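Local coordinates for dihydropteroate synthase (Xanthomonas albilineans GPE PC73, PDB 6DAY) that catalyses, as a dihydropteroate synthase, the condensation of 4-aminobenzoate with 6-hydroxymethyl-7,8-dihydropterin diphosphate to give 7,8-dihydropteroate in folate biosynthesis, at the interface of chains A and B. Coordinates in Å, arbitrary orientation; residue numbers count along the deposited sequence, not the author numbering. Chains: chain A/B, Dihydropteroate synthase.

The interface of chains A and B. Residues chain A 235, 237, 239-243; chain B 36-40, 43.
An N-capping box opens helix 41-54 of chain B and meets the 3-10 turn 238-241 and the start of helix 242-254 of chain A. The capping is reciprocal: B:Thr40 OG1, set between backbone N and carbonyl carbon (chi1 75°), accepts from B:Glu43 N, while B:Thr40 N donates to the anti lone pair of carboxylate oxygen B:Glu43 OE2 at 2.8 Å. That same oxygen accepts an N-H from A:Gln240 NE2 (N to O 3.0 Å), nearly straight (173° at H). A:Gln240 CG is anti to the carbonyl carbon (chi1 -64°), its extended chain carrying the amide across. The acceptor lies in the amide plane, the donor above the carboxylate plane, and the side chains cross at about a right angle. A:Gln240 OE1 accepts the N-H of A:Leu237, N to OE1 2.9 Å, supporting the orientation with NE2 turned to B:Glu43. With CG2 anti to its carbonyl carbon, B:Thr40 turns this methyl onto A:Leu237 CD1 at 3.8 Å, A:Glu239 CB and A:Gln240 CG. A second crossing bond runs from A:Ala243 N to B:Gly37 O, 2.9 Å, in the carbonyl plane on a lone pair. B:Thr38 CB lies over the rim of one A:Arg235 guanidinium face. A:Arg241 NE hydrogen-bonds A:Arg235 O, which lies in the guanidinium plane. In this crystal chain B's loop and cap pack on chain A's 3-10 turn and helix start, possibly aiding assembly; the structure alone does not show persistence in solution.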
# COMPACT_ATOMS: atom_id res chain seq x y z
N ARG A 235 4.84 -5.63 -23.46
CA ARG A 235 4.34 -6.43 -22.34
C ARG A 235 4.09 -7.86 -22.82
O ARG A 235 3.15 -8.12 -23.58
CB ARG A 235 3.07 -5.81 -21.76
CG ARG A 235 3.20 -4.32 -21.39
CD ARG A 235 4.14 -4.08 -20.20
NE ARG A 235 4.19 -2.65 -19.90
CZ ARG A 235 5.24 -2.01 -19.38
NH1 ARG A 235 6.35 -2.66 -19.05
NH2 ARG A 235 5.17 -0.70 -19.18
N LEU A 237 3.45 -10.87 -21.11
CA LEU A 237 2.48 -11.79 -20.56
C LEU A 237 1.08 -11.18 -20.58
O LEU A 237 0.95 -9.96 -20.46
CB LEU A 237 2.86 -12.17 -19.12
CG LEU A 237 4.23 -12.84 -19.02
CD1 LEU A 237 4.66 -12.97 -17.56
CD2 LEU A 237 4.25 -14.20 -19.72
N GLU A 239 -1.39 -10.82 -18.41
CA GLU A 239 -1.81 -9.91 -17.35
C GLU A 239 -0.96 -8.65 -17.31
O GLU A 239 -1.33 -7.72 -16.59
CB GLU A 239 -1.77 -10.57 -15.97
CG GLU A 239 -3.05 -11.34 -15.67
CD GLU A 239 -2.98 -12.14 -14.35
OE1 GLU A 239 -1.95 -12.09 -13.63
OE2 GLU A 239 -3.97 -12.82 -14.02
N GLN A 240 0.16 -8.61 -18.04
CA GLN A 240 0.93 -7.36 -18.10
C GLN A 240 0.32 -6.41 -19.12
O GLN A 240 0.71 -5.24 -19.17
CB GLN A 240 2.38 -7.66 -18.51
CG GLN A 240 3.13 -8.52 -17.48
CD GLN A 240 4.48 -8.99 -17.97
OE1 GLN A 240 4.70 -9.12 -19.16
NE2 GLN A 240 5.41 -9.26 -17.04
N ARG A 241 -0.65 -6.88 -19.92
CA ARG A 241 -1.21 -6.08 -21.00
C ARG A 241 -2.48 -5.34 -20.59
O ARG A 241 -3.17 -4.76 -21.45
CB ARG A 241 -1.53 -7.02 -22.19
CG ARG A 241 -0.26 -7.66 -22.75
CD ARG A 241 -0.65 -8.81 -23.73
NE ARG A 241 0.56 -9.42 -24.23
CZ ARG A 241 0.60 -10.52 -24.98
NH1 ARG A 241 -0.54 -11.13 -25.30
NH2 ARG A 241 1.76 -10.99 -25.40
N VAL A 242 -2.82 -5.34 -19.30
CA VAL A 242 -4.13 -4.84 -18.88
C VAL A 242 -4.26 -3.35 -19.18
O VAL A 242 -5.27 -2.90 -19.72
CB VAL A 242 -4.37 -5.16 -17.39
CG1 VAL A 242 -5.60 -4.41 -16.87
CG2 VAL A 242 -4.52 -6.69 -17.18
N ALA A 243 -3.28 -2.53 -18.73
CA ALA A 243 -3.41 -1.09 -18.98
C ALA A 243 -3.53 -0.77 -20.47
O ALA A 243 -4.39 0.04 -20.88
CB ALA A 243 -2.23 -0.31 -18.36
N GLY B 36 -1.38 -4.22 -11.06
CA GLY B 36 -1.72 -5.19 -12.08
C GLY B 36 -1.88 -4.63 -13.48
O GLY B 36 -1.99 -5.41 -14.44
N GLY B 37 -1.92 -3.30 -13.63
CA GLY B 37 -1.99 -2.72 -14.96
C GLY B 37 -0.86 -3.20 -15.84
O GLY B 37 -1.04 -3.37 -17.03
N THR B 38 0.32 -3.43 -15.26
CA THR B 38 1.44 -3.87 -16.09
C THR B 38 2.13 -5.07 -15.48
O THR B 38 3.16 -5.50 -16.01
CB THR B 38 2.44 -2.72 -16.36
OG1 THR B 38 3.08 -2.35 -15.13
CG2 THR B 38 1.76 -1.54 -17.01
N HIS B 39 1.59 -5.65 -14.41
CA HIS B 39 2.24 -6.79 -13.76
C HIS B 39 1.26 -7.95 -13.66
O HIS B 39 0.06 -7.73 -13.51
CB HIS B 39 2.73 -6.46 -12.35
CG HIS B 39 3.83 -5.43 -12.35
ND1 HIS B 39 3.58 -4.07 -12.33
CD2 HIS B 39 5.17 -5.56 -12.49
CE1 HIS B 39 4.72 -3.42 -12.39
NE2 HIS B 39 5.71 -4.29 -12.49
N THR B 40 1.78 -9.18 -13.68
CA THR B 40 0.94 -10.32 -13.35
C THR B 40 0.85 -10.51 -11.84
O THR B 40 1.71 -10.05 -11.07
CB THR B 40 1.45 -11.63 -13.97
OG1 THR B 40 2.60 -12.08 -13.23
CG2 THR B 40 1.86 -11.44 -15.40
N GLU B 43 3.86 -12.62 -10.69
CA GLU B 43 5.14 -11.93 -10.61
C GLU B 43 5.18 -10.97 -9.43
O GLU B 43 6.24 -10.81 -8.81
CB GLU B 43 5.49 -11.24 -11.93
CG GLU B 43 5.21 -9.75 -12.00
CD GLU B 43 5.49 -9.18 -13.39
OE1 GLU B 43 6.66 -8.91 -13.71
OE2 GLU B 43 4.52 -9.00 -14.15